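Local coordinates for NAD-dependent aldehyde dehydrogenase (Burkholderia multivorans, PDB 5UJU), which probably oxidises aldehydes to carboxylic acids with NAD+ as the electron acceptor, as members of the aldehyde dehydrogenase family do, at residues Gly78-Pro83 / Ile90-Ser95; Val237-Gly242 / Val268-Thr273; Gln323-Ser328 / Leu486-Tyr491; Tyr315-Gly320 / Pro538-Ala543. All blocks are in the same frame, centred on the assembly; numbering follows the deposited sequence.

Interaction 1: Gly78-Pro83 / Ile90-Ser95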
loop_
_atom_site.group_PDB
_atom_site.type_symbol
_atom_site.label_atom_id
_atom_site.label_comp_id
_atom_site.label_asym_id
_atom_site.label_seq_id
_atom_site.Cartn_x
_atom_site.Cartn_y
_atom_site.Cartn_z
ATOM N N GLY A 78 -22.043 10.446 25.557
ATOM C CA GLY A 78 -21.439 11.693 25.125
ATOM C C GLY A 78 -21.151 12.649 26.265
ATOM O O GLY A 78 -22.055 13.002 27.033
ATOM N N ALA A 79 -19.895 13.074 26.388
ATOM C CA ALA A 79 -19.496 13.991 27.448
ATOM C C ALA A 79 -18.632 15.106 26.898
ATOM O O ALA A 79 -17.658 15.522 27.534
ATOM C CB ALA A 79 -18.761 13.256 28.567
ATOM N N GLU A 80 -18.964 15.613 25.710
ATOM C CA GLU A 80 -18.200 16.723 25.147
ATOM C C GLU A 80 -18.358 17.988 25.987
ATOM O O GLU A 80 -19.442 18.284 26.498
ATOM C CB GLU A 80 -18.645 17.028 23.719
ATOM C CG GLU A 80 -18.389 15.943 22.697
ATOM C CD GLU A 80 -19.283 16.139 21.471
ATOM O OE1 GLU A 80 -20.521 16.076 21.624
ATOM O OE2 GLU A 80 -18.757 16.384 20.368
ATOM N N ARG A 81 -17.265 18.749 26.102
ATOM C CA ARG A 81 -17.240 20.041 26.777
ATOM C C ARG A 81 -16.607 21.071 25.854
ATOM O O ARG A 81 -15.614 20.784 25.187
ATOM C CB ARG A 81 -16.445 19.969 28.088
ATOM C CG ARG A 81 -16.850 18.812 28.986
ATOM C CD ARG A 81 -18.118 19.133 29.771
ATOM N NE ARG A 81 -18.573 17.995 30.571
ATOM C CZ ARG A 81 -19.660 17.271 30.300
ATOM N NH1 ARG A 81 -20.428 17.570 29.257
ATOM N NH2 ARG A 81 -19.988 16.250 31.078
ATOM N N SER A 82 -17.173 22.263 25.825
ATOM C CA SER A 82 -16.644 23.319 24.971
ATOM C C SER A 82 -15.426 23.974 25.624
ATOM O O SER A 82 -15.515 24.423 26.770
ATOM C CB SER A 82 -17.704 24.375 24.732
ATOM O OG SER A 82 -17.132 25.519 24.128
ATOM N N PRO A 83 -14.287 24.068 24.929
ATOM C CA PRO A 83 -13.163 24.835 25.495
ATOM C C PRO A 83 -13.505 26.291 25.746
ATOM O O PRO A 83 -12.793 26.957 26.507
ATOM C CB PRO A 83 -12.058 24.678 24.437
ATOM C CG PRO A 83 -12.369 23.357 23.778
ATOM C CD PRO A 83 -13.889 23.336 23.711
ATOM N N ILE A 90 -24.699 17.572 24.781
ATOM C CA ILE A 90 -25.075 16.794 23.607
ATOM C C ILE A 90 -24.966 15.317 23.944
ATOM O O ILE A 90 -24.013 14.896 24.607
ATOM C CB ILE A 90 -24.181 17.129 22.407
ATOM C CG1 ILE A 90 -24.200 18.629 22.101
ATOM C CG2 ILE A 90 -24.608 16.302 21.210
ATOM C CD1 ILE A 90 -23.039 19.039 21.235
ATOM N N ARG A 91 -25.946 14.523 23.503
ATOM C CA ARG A 91 -25.873 13.074 23.626
ATOM C C ARG A 91 -26.077 12.440 22.257
ATOM O O ARG A 91 -26.666 13.039 21.352
ATOM C CB ARG A 91 -26.903 12.543 24.636
ATOM C CG ARG A 91 -26.759 13.157 26.029
ATOM C CD ARG A 91 -25.529 12.635 26.784
ATOM N NE ARG A 91 -25.805 11.302 27.318
ATOM C CZ ARG A 91 -24.997 10.613 28.124
ATOM N NH1 ARG A 91 -23.825 11.115 28.518
ATOM N NH2 ARG A 91 -25.372 9.413 28.545
ATOM N N TYR A 92 -25.562 11.224 22.108
ATOM C CA TYR A 92 -25.669 10.442 20.885
ATOM C C TYR A 92 -26.231 9.062 21.195
ATOM O O TYR A 92 -26.027 8.541 22.298
ATOM C CB TYR A 92 -24.294 10.306 20.210
ATOM C CG TYR A 92 -23.629 11.647 20.030
ATOM C CD1 TYR A 92 -23.864 12.401 18.892
ATOM C CD2 TYR A 92 -22.775 12.164 21.010
ATOM C CE1 TYR A 92 -23.279 13.642 18.726
ATOM C CE2 TYR A 92 -22.189 13.412 20.860
ATOM C CZ TYR A 92 -22.435 14.137 19.715
ATOM O OH TYR A 92 -21.848 15.368 19.549
ATOM N N PRO A 93 -26.948 8.446 20.253
ATOM C CA PRO A 93 -27.443 7.083 20.500
ATOM C C PRO A 93 -26.279 6.120 20.643
ATOM O O PRO A 93 -25.376 6.086 19.806
ATOM C CB PRO A 93 -28.296 6.779 19.259
ATOM C CG PRO A 93 -27.764 7.679 18.187
ATOM C CD PRO A 93 -27.282 8.931 18.902
ATOM N N LYS A 94 -26.296 5.337 21.718
ATOM C CA LYS A 94 -25.208 4.399 21.986
ATOM C C LYS A 94 -25.435 3.086 21.228
ATOM O O LYS A 94 -26.481 2.442 21.384
ATOM C CB LYS A 94 -25.101 4.147 23.484
ATOM C CG LYS A 94 -23.930 3.264 23.893
ATOM C CD LYS A 94 -23.927 3.059 25.399
ATOM C CE LYS A 94 -23.021 1.905 25.819
ATOM N NZ LYS A 94 -21.637 2.330 26.119
ATOM N N SER A 95 -24.473 2.704 20.388
ATOM C CA SER A 95 -24.510 1.445 19.656
ATOM C C SER A 95 -23.301 0.603 20.029
ATOM O O SER A 95 -22.277 1.117 20.478
ATOM C CB SER A 95 -24.518 1.657 18.139
ATOM O OG SER A 95 -25.539 2.552 17.757
HETATM O O HOH W 1 -23.458 15.225 27.487
HETATM O O HOH W 2 -21.284 15.085 24.108
HETATM O O HOH W 3 -21.962 17.396 25.733
#
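The carboxylate of Glu80 reaches the rim of the Tyr92 ring at its hydroxyl end, the two side chains crossing at about a right angle. Tyr92 OH donates to Glu80 OE1 at 2.6 Å, on the syn side though 25° out of the carboxylate plane, and the carboxylate and ring planes stand 58° apart. OE1 also lies in the plane of the ring at its edge, 3.2 Å from Tyr92 CE2. The CB and CD1 atoms of Ile90 pack against the same oxygen. The other oxygen, Glu80 OE2, accepts from the backbone N of Ile244 and of Leu245, where helix 245-260 begins, so a buried carboxylate is shared between a phenol, two amides and a water; these donors would be expected to stabilise its negative charge.

Arg91, between Ile90 and Tyr92, bends back to Gly78. Its chain turns at chi2 (-73°) and again at chi3, and NH1 donates to Gly78 O at 3.0 Å from above the carbonyl plane, while Gly78 N lies over one face of the guanidinium. Gly78 CA comes 4.4 Å from Tyr92 CD2. Three waters fill in for direct backbone pairing. One joins Gly78 O to Ile90 O, another links Glu80 N and OE1 with Ile90 O, and the third runs from Glu80 O to Ile90 N. Tyr92, on the second strand, and Ile90, just before it, pack on helix 245-260. Strands 76-77 and 92-93 form a two-stranded antiparallel hairpin, and beyond its paired residues water takes over the backbone pairing.

Interaction 2: Val237-Gly242 / Val268-Thr273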
loop_
_atom_site.group_PDB
_atom_site.type_symbol
_atom_site.label_atom_id
_atom_site.label_comp_id
_atom_site.label_asym_id
_atom_site.label_seq_id
_atom_site.Cartn_x
_atom_site.Cartn_y
_atom_site.Cartn_z
ATOM N N VAL A 237 -17.415 5.299 11.815
ATOM C CA VAL A 237 -16.701 6.500 12.246
ATOM C C VAL A 237 -16.743 6.550 13.765
ATOM O O VAL A 237 -17.826 6.642 14.359
ATOM C CB VAL A 237 -17.309 7.769 11.634
ATOM C CG1 VAL A 237 -16.555 9.003 12.107
ATOM C CG2 VAL A 237 -17.308 7.685 10.107
ATOM N N LYS A 238 -15.566 6.473 14.389
ATOM C CA LYS A 238 -15.407 6.514 15.840
ATOM C C LYS A 238 -14.665 7.790 16.210
ATOM O O LYS A 238 -13.425 7.801 16.235
ATOM C CB LYS A 238 -14.635 5.283 16.333
ATOM C CG LYS A 238 -14.906 4.894 17.791
ATOM C CD LYS A 238 -14.426 5.913 18.816
ATOM C CE LYS A 238 -12.893 6.021 18.832
ATOM N NZ LYS A 238 -12.478 7.034 19.859
ATOM N N PRO A 239 -15.354 8.889 16.500
ATOM C CA PRO A 239 -14.634 10.133 16.795
ATOM C C PRO A 239 -13.941 10.076 18.146
ATOM O O PRO A 239 -14.244 9.259 19.018
ATOM C CB PRO A 239 -15.726 11.217 16.785
ATOM C CG PRO A 239 -16.970 10.543 16.191
ATOM C CD PRO A 239 -16.817 9.077 16.462
ATOM N N HIS A 240 -12.993 10.978 18.322
ATOM C CA HIS A 240 -12.477 11.201 19.658
ATOM C C HIS A 240 -13.623 11.643 20.571
ATOM O O HIS A 240 -14.451 12.470 20.166
ATOM C CB HIS A 240 -11.370 12.254 19.630
ATOM C CG HIS A 240 -10.678 12.417 20.944
ATOM N ND1 HIS A 240 -11.251 13.093 21.997
ATOM C CD2 HIS A 240 -9.470 11.984 21.383
ATOM C CE1 HIS A 240 -10.421 13.082 23.026
ATOM N NE2 HIS A 240 -9.334 12.414 22.680
ATOM N N PRO A 241 -13.712 11.118 21.800
ATOM C CA PRO A 241 -14.856 11.461 22.670
ATOM C C PRO A 241 -14.964 12.948 23.000
ATOM O O PRO A 241 -16.017 13.391 23.487
ATOM C CB PRO A 241 -14.602 10.640 23.946
ATOM C CG PRO A 241 -13.497 9.721 23.633
ATOM C CD PRO A 241 -12.732 10.255 22.481
ATOM N N GLY A 242 -13.913 13.731 22.775
ATOM C CA GLY A 242 -13.986 15.168 22.968
ATOM C C GLY A 242 -14.414 15.969 21.750
ATOM O O GLY A 242 -14.609 17.184 21.861
ATOM N N VAL A 268 -22.524 4.063 6.278
ATOM C CA VAL A 268 -21.763 4.896 7.217
ATOM C C VAL A 268 -22.506 4.963 8.547
ATOM O O VAL A 268 -23.676 5.369 8.588
ATOM C CB VAL A 268 -21.527 6.313 6.670
ATOM C CG1 VAL A 268 -20.790 7.163 7.704
ATOM C CG2 VAL A 268 -20.749 6.247 5.368
ATOM N N THR A 269 -21.825 4.588 9.638
ATOM C CA THR A 269 -22.401 4.651 10.978
ATOM C C THR A 269 -21.473 5.414 11.917
ATOM O O THR A 269 -20.290 5.627 11.627
ATOM C CB THR A 269 -22.678 3.256 11.561
ATOM O OG1 THR A 269 -21.492 2.458 11.501
ATOM C CG2 THR A 269 -23.806 2.559 10.781
ATOM N N LEU A 270 -22.023 5.819 13.059
ATOM C CA LEU A 270 -21.311 6.637 14.034
ATOM C C LEU A 270 -21.237 5.882 15.351
ATOM O O LEU A 270 -22.272 5.561 15.941
ATOM C CB LEU A 270 -22.021 7.977 14.245
ATOM C CG LEU A 270 -21.317 8.864 15.270
ATOM C CD1 LEU A 270 -20.169 9.627 14.587
ATOM C CD2 LEU A 270 -22.297 9.813 15.983
ATOM N N LEU A 271 -20.027 5.619 15.822
ATOM C CA LEU A 271 -19.827 4.949 17.102
ATOM C C LEU A 271 -19.336 6.014 18.092
ATOM O O LEU A 271 -18.131 6.226 18.257
ATOM C CB LEU A 271 -18.836 3.782 16.961
ATOM C CG LEU A 271 -18.506 2.998 18.251
ATOM C CD1 LEU A 271 -19.750 2.358 18.786
ATOM C CD2 LEU A 271 -17.426 1.944 18.036
ATOM N N ALA A 272 -20.279 6.696 18.735
ATOM C CA ALA A 272 -19.939 7.667 19.763
ATOM C C ALA A 272 -19.600 6.934 21.047
ATOM O O ALA A 272 -20.181 5.885 21.344
ATOM C CB ALA A 272 -21.094 8.633 20.001
ATOM N N THR A 273 -18.643 7.475 21.803
ATOM C CA THR A 273 -18.186 6.827 23.022
ATOM C C THR A 273 -17.986 7.858 24.127
ATOM O O THR A 273 -17.938 9.073 23.893
ATOM C CB THR A 273 -16.874 6.053 22.794
ATOM O OG1 THR A 273 -15.844 6.964 22.381
ATOM C CG2 THR A 273 -17.044 5.012 21.711
HETATM O O HOH W 4 -16.451 9.051 20.538
HETATM O O HOH W 5 -17.840 11.733 24.906
#
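A parallel beta-alpha-beta unit, strand 234-238, helix 245-260 and strand 268-270, brings Val237 and Leu270 side by side, consistent with the NAD-binding, Rossmann-like domain of the family. Two nearly straight backbone bonds set the register: Val237 N donates to Thr269 O at 2.9 Å, and Leu271 N to Val237 O at 2.8 Å. On the face carrying Val237 and Leu270, the CD1 methyl of Leu270 meets Pro239 CG at 3.7 Å, the two side chains crossing at about a right angle.

Beyond the strands the chains are joined by side chains and water. Lys238 CG crosses Leu271 CD2 obliquely at 3.9 Å, and the lysine chain then bends at chi2 and chi3 past Thr273. NZ donates to Pro239 O from above that carbonyl plane and forms a salt bridge with Asp277, which also bonds Thr273 OG1. One water donates to both Pro239 O and Thr273 OG1; another spans Pro241 O and Thr273 O. Pro241 CG sits 3.8 Å from Thr273 OG1.

The pair lies within a mixed sheet that includes strand 191-211, to whose backbone Lys238 also bonds. Leu270 and Pro239 pack on helix 245-260, the crossover helix, while Leu271 turns to helices 97-132 and 278-285.

Interaction 3: Gln323-Ser328 / Leu486-Tyr491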
loop_
_atom_site.group_PDB
_atom_site.type_symbol
_atom_site.label_atom_id
_atom_site.label_comp_id
_atom_site.label_asym_id
_atom_site.label_seq_id
_atom_site.Cartn_x
_atom_site.Cartn_y
_atom_site.Cartn_z
ATOM N N GLN A 323 10.472 21.265 13.688
ATOM C CA GLN A 323 11.749 21.916 13.949
ATOM C C GLN A 323 11.945 23.105 13.022
ATOM O O GLN A 323 11.479 23.100 11.880
ATOM C CB GLN A 323 12.900 20.923 13.762
ATOM C CG GLN A 323 12.966 19.852 14.839
ATOM C CD GLN A 323 13.913 18.721 14.481
ATOM O OE1 GLN A 323 13.791 18.094 13.422
ATOM N NE2 GLN A 323 14.878 18.468 15.352
ATOM N N ILE A 324 12.625 24.136 13.536
ATOM C CA ILE A 324 13.066 25.280 12.744
ATOM C C ILE A 324 14.576 25.411 12.907
ATOM O O ILE A 324 15.081 25.392 14.034
ATOM C CB ILE A 324 12.381 26.592 13.170
ATOM C CG1 ILE A 324 10.858 26.504 13.060
ATOM C CG2 ILE A 324 12.869 27.741 12.313
ATOM C CD1 ILE A 324 10.174 27.791 13.522
ATOM N N VAL A 325 15.289 25.549 11.792
ATOM C CA VAL A 325 16.726 25.798 11.792
ATOM C C VAL A 325 16.935 27.236 11.345
ATOM O O VAL A 325 16.576 27.599 10.216
ATOM C CB VAL A 325 17.480 24.820 10.878
ATOM C CG1 VAL A 325 18.942 25.260 10.747
ATOM C CG2 VAL A 325 17.416 23.386 11.429
ATOM N N ILE A 326 17.500 28.062 12.226
ATOM C CA ILE A 326 17.781 29.461 11.918
ATOM C C ILE A 326 19.281 29.612 11.698
ATOM O O ILE A 326 20.084 29.460 12.628
ATOM C CB ILE A 326 17.283 30.422 13.007
ATOM C CG1 ILE A 326 15.768 30.277 13.196
ATOM C CG2 ILE A 326 17.631 31.840 12.602
ATOM C CD1 ILE A 326 15.151 31.279 14.167
ATOM N N ASP A 327 19.652 29.920 10.462
ATOM C CA ASP A 327 21.043 30.126 10.079
ATOM C C ASP A 327 21.371 31.578 9.795
ATOM O O ASP A 327 22.435 32.065 10.206
ATOM C CB ASP A 327 21.378 29.302 8.829
ATOM C CG ASP A 327 22.743 29.658 8.256
ATOM O OD1 ASP A 327 23.752 29.233 8.858
ATOM O OD2 ASP A 327 22.808 30.395 7.239
ATOM N N SER A 328 20.496 32.264 9.063
ATOM C CA SER A 328 20.716 33.639 8.620
ATOM C C SER A 328 19.425 34.136 7.987
ATOM O O SER A 328 18.568 33.339 7.598
ATOM C CB SER A 328 21.888 33.723 7.630
ATOM O OG SER A 328 21.831 32.671 6.660
ATOM N N LEU A 486 6.402 16.245 11.010
ATOM C CA LEU A 486 5.567 16.673 9.895
ATOM C C LEU A 486 6.129 17.862 9.137
ATOM O O LEU A 486 5.914 17.956 7.930
ATOM C CB LEU A 486 4.159 17.022 10.386
ATOM C CG LEU A 486 3.268 15.857 10.806
ATOM C CD1 LEU A 486 1.877 16.387 11.106
ATOM C CD2 LEU A 486 3.212 14.747 9.737
ATOM N N THR A 487 6.833 18.790 9.800
ATOM C CA THR A 487 7.378 19.937 9.091
ATOM C C THR A 487 8.784 20.239 9.575
ATOM O O THR A 487 9.142 19.979 10.732
ATOM C CB THR A 487 6.503 21.196 9.244
ATOM O OG1 THR A 487 6.418 21.560 10.624
ATOM C CG2 THR A 487 5.072 20.955 8.704
ATOM N N LEU A 488 9.572 20.794 8.661
ATOM C CA LEU A 488 10.903 21.323 8.933
ATOM C C LEU A 488 11.025 22.655 8.205
ATOM O O LEU A 488 10.675 22.752 7.025
ATOM C CB LEU A 488 11.994 20.356 8.465
ATOM C CG LEU A 488 13.434 20.889 8.523
ATOM C CD1 LEU A 488 13.893 21.095 9.978
ATOM C CD2 LEU A 488 14.355 19.937 7.761
ATOM N N SER A 489 11.514 23.675 8.906
ATOM C CA SER A 489 11.582 25.039 8.392
ATOM C C SER A 489 13.009 25.553 8.544
ATOM O O SER A 489 13.625 25.375 9.600
ATOM C CB SER A 489 10.592 25.944 9.150
ATOM O OG SER A 489 10.560 27.271 8.646
ATOM N N VAL A 490 13.543 26.184 7.501
ATOM C CA VAL A 490 14.916 26.673 7.543
ATOM C C VAL A 490 14.958 28.137 7.117
ATOM O O VAL A 490 14.279 28.546 6.168
ATOM C CB VAL A 490 15.862 25.813 6.672
ATOM C CG1 VAL A 490 15.453 25.857 5.208
ATOM C CG2 VAL A 490 17.333 26.267 6.845
ATOM N N TYR A 491 15.772 28.920 7.820
ATOM C CA TYR A 491 16.041 30.318 7.498
ATOM C C TYR A 491 17.528 30.430 7.212
ATOM O O TYR A 491 18.353 30.195 8.105
ATOM C CB TYR A 491 15.642 31.245 8.646
ATOM C CG TYR A 491 14.161 31.319 8.851
ATOM C CD1 TYR A 491 13.408 32.314 8.239
ATOM C CD2 TYR A 491 13.500 30.370 9.632
ATOM C CE1 TYR A 491 12.031 32.372 8.411
ATOM C CE2 TYR A 491 12.121 30.415 9.806
ATOM C CZ TYR A 491 11.395 31.421 9.195
ATOM O OH TYR A 491 10.033 31.488 9.366
HETATM O O HOH W 6 8.449 23.378 11.747
#
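The ring of Tyr491 presents its edge to Ile324, whose CG2 methyl, anti to the backbone N, lies in the ring plane, 3.7 Å from CE2. Ile326 CG1 comes to the ring obliquely, 4.2 Å from CD2, and Ala335, Asn338 and Ile339 of helix 332-344 also touch the side chain. The hydroxyl is held by Leu516 O. Along the same face of the sheet, Ser489 CB packs on Ile324 CG1. The other face carries Gln323, Leu488, Val325 and Val490: Leu488 CD1 touches Gln323 CB at 3.9 Å, and Val490 CG2 approaches Val325 CB.

The backbones run parallel, 12° apart, in a ladder of four bridges, weak at its first rung. Ser489 N bonds to Gln323 O, Val325 N to Ser489 O at 2.8 Å, and Tyr491 N to Val325 O. At the far end Tyr491 O takes two amides: Asp327 N at 2.7 Å, and Ser328 N at 3.1 Å from above the carbonyl plane. The turn there is tied further by Ser328 OG donating to Asp327 OD2. At the start, Gln323 N to Thr487 O is the weak bond, and a water spans Gln323 O and Thr487 OG1.

Both are inner strands of a seven-stranded mixed sheet, consistent with the catalytic domain of the aldehyde dehydrogenase family: strand 356-360 flanks 323-326, and strand 511-514 flanks 487-491. Helix 469-483 covers the face of Gln323 and Val325, while helix 332-344 covers that of Ile326 and Tyr491.

Interaction 4: Tyr315-Gly320 / Pro538-Ala543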
loop_
_atom_site.group_PDB
_atom_site.type_symbol
_atom_site.label_atom_id
_atom_site.label_comp_id
_atom_site.label_asym_id
_atom_site.label_seq_id
_atom_site.Cartn_x
_atom_site.Cartn_y
_atom_site.Cartn_z
ATOM N N TYR A 315 -3.551 2.998 8.439
ATOM C CA TYR A 315 -2.982 4.289 8.068
ATOM C C TYR A 315 -2.977 5.173 9.301
ATOM O O TYR A 315 -4.020 5.357 9.931
ATOM C CB TYR A 315 -3.792 4.940 6.952
ATOM C CG TYR A 315 -4.026 4.006 5.785
ATOM C CD1 TYR A 315 -3.127 3.963 4.724
ATOM C CD2 TYR A 315 -5.135 3.165 5.748
ATOM C CE1 TYR A 315 -3.317 3.121 3.654
ATOM C CE2 TYR A 315 -5.338 2.301 4.682
ATOM C CZ TYR A 315 -4.420 2.282 3.638
ATOM O OH TYR A 315 -4.597 1.450 2.563
ATOM N N THR A 316 -1.808 5.708 9.658
ATOM C CA THR A 316 -1.671 6.388 10.937
ATOM C C THR A 316 -1.066 7.765 10.745
ATOM O O THR A 316 -0.216 7.965 9.865
ATOM C CB THR A 316 -0.798 5.602 11.933
ATOM O OG1 THR A 316 0.499 5.369 11.360
ATOM C CG2 THR A 316 -1.444 4.263 12.313
ATOM N N GLU A 317 -1.549 8.703 11.568
ATOM C CA GLU A 317 -0.933 10.001 11.847
ATOM C C GLU A 317 -0.610 10.028 13.333
ATOM O O GLU A 317 -1.517 9.893 14.163
ATOM C CB GLU A 317 -1.865 11.165 11.514
ATOM C CG GLU A 317 -2.347 11.256 10.080
ATOM C CD GLU A 317 -1.358 11.998 9.209
ATOM O OE1 GLU A 317 -0.550 12.767 9.775
ATOM O OE2 GLU A 317 -1.400 11.837 7.970
ATOM N N LYS A 318 0.667 10.202 13.667
ATOM C CA LYS A 318 1.139 10.110 15.043
ATOM C C LYS A 318 1.884 11.402 15.408
ATOM O O LYS A 318 1.811 12.406 14.702
ATOM C CB LYS A 318 1.994 8.846 15.213
ATOM C CG LYS A 318 1.226 7.539 14.847
ATOM C CD LYS A 318 2.158 6.343 14.604
ATOM C CE LYS A 318 2.901 6.437 13.281
ATOM N NZ LYS A 318 3.675 5.185 13.014
ATOM N N ALA A 319 2.611 11.369 16.512
ATOM C CA ALA A 319 3.315 12.557 16.979
ATOM C C ALA A 319 4.694 12.657 16.349
ATOM O O ALA A 319 5.310 11.651 15.989
ATOM C CB ALA A 319 3.456 12.536 18.501
ATOM N N GLY A 320 5.185 13.886 16.227
ATOM C CA GLY A 320 6.553 14.095 15.803
ATOM C C GLY A 320 7.081 15.374 16.410
ATOM O O GLY A 320 6.389 16.051 17.173
ATOM N N PRO A 538 8.602 8.300 11.709
ATOM C CA PRO A 538 7.628 7.796 12.693
ATOM C C PRO A 538 6.415 8.674 12.981
ATOM O O PRO A 538 5.580 8.265 13.790
ATOM C CB PRO A 538 8.479 7.633 13.957
ATOM C CG PRO A 538 9.819 7.307 13.427
ATOM C CD PRO A 538 9.980 8.167 12.209
ATOM N N ALA A 539 6.278 9.853 12.367
ATOM C CA ALA A 539 5.092 10.669 12.638
ATOM C C ALA A 539 3.848 10.194 11.879
ATOM O O ALA A 539 2.731 10.594 12.232
ATOM C CB ALA A 539 5.367 12.135 12.307
ATOM N N ALA A 540 4.013 9.363 10.854
ATOM C CA ALA A 540 2.890 8.895 10.045
ATOM C C ALA A 540 3.396 7.820 9.107
ATOM O O ALA A 540 4.506 7.937 8.582
ATOM C CB ALA A 540 2.260 10.039 9.232
ATOM N N ASN A 541 2.591 6.770 8.905
ATOM C CA ASN A 541 2.964 5.717 7.976
ATOM C C ASN A 541 2.342 5.916 6.592
ATOM O O ASN A 541 2.483 5.048 5.730
ATOM C CB ASN A 541 2.604 4.335 8.549
ATOM C CG ASN A 541 1.087 4.003 8.453
ATOM O OD1 ASN A 541 0.263 4.847 8.097
ATOM N ND2 ASN A 541 0.740 2.749 8.745
ATOM N N ALA A 542 1.691 7.055 6.359
ATOM C CA ALA A 542 1.061 7.361 5.083
ATOM C C ALA A 542 1.100 8.866 4.864
ATOM O O ALA A 542 1.254 9.649 5.809
ATOM C CB ALA A 542 -0.388 6.851 5.032
ATOM N N ALA A 543 0.975 9.261 3.599
ATOM C CA ALA A 543 0.892 10.658 3.199
ATOM C C ALA A 543 -0.526 11.014 2.781
ATOM O O ALA A 543 -1.206 10.222 2.118
ATOM C CB ALA A 543 1.827 10.961 2.031
HETATM O O HOH W 7 5.978 9.152 16.315
#
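Tyr315 meets Ala542 at the ring edge, its CD1 4.0 Å from the alanine CB, which lies in the ring plane. Next along the strand, Thr316 is gripped by Asn541 from two directions. Thr316 N donates to Asn541 OD1 at 2.7 Å, standing above the plane of that amide carbonyl, and Asn541 N returns a bond to Thr316 O at 3.2 Å. The asparagine CG sits between its backbone N and carbonyl carbon (chi1 77°), which turns the amide toward the strand. Thr316 OG1 crosses close by, bonded to Glu306. Glu317 CB points away from the 538-543 loop, yet OE1 lies 4.0 Å from Ala540 CB at a single backbone bridge.

Lys318 N then donates to Ala539 O, modelled at an unusually short 2.5 Å, so the exact length is doubtful. The lysine chain passes over the 538-541 backbone, CE 3.3 Å from Pro538 O, and NZ ends in a salt bridge with Glu306, the same residue that holds Thr316. One water donates both to Ala319 O and to Pro538 O, and Gly320 CA rests against Ala539 CB.

Strand 313-317 of the mixed sheet is thereby edged by an irregular chain rather than a further strand. Asn541 OD1 and ND2 pair with Thr316 N and Val314 O along it, doing what the backbone of a neighbouring strand would.

Interactions 2 and 3 are buried parallel strand pairs in two different mixed sheets, about 37 Å apart between centres; interaction 2 has one bridge and then relies on water and a lysine, whereas interaction 3 is a ladder of four bridges, weak at its first rung. Interactions 1 and 4 involve loops, and there side-chain groups and waters replace regular pairing; interaction 1 is nonetheless buried, interaction 4 only partly. Interactions 1 and 2 touch, Tyr92 CB packing on Ala272 CB, and both lean on helix 245-260. Interactions 2 and 4 share one sheet. Interaction 3 lies within the loop that interaction 4 closes, and Leu486 packs on Ala539 where the two meet.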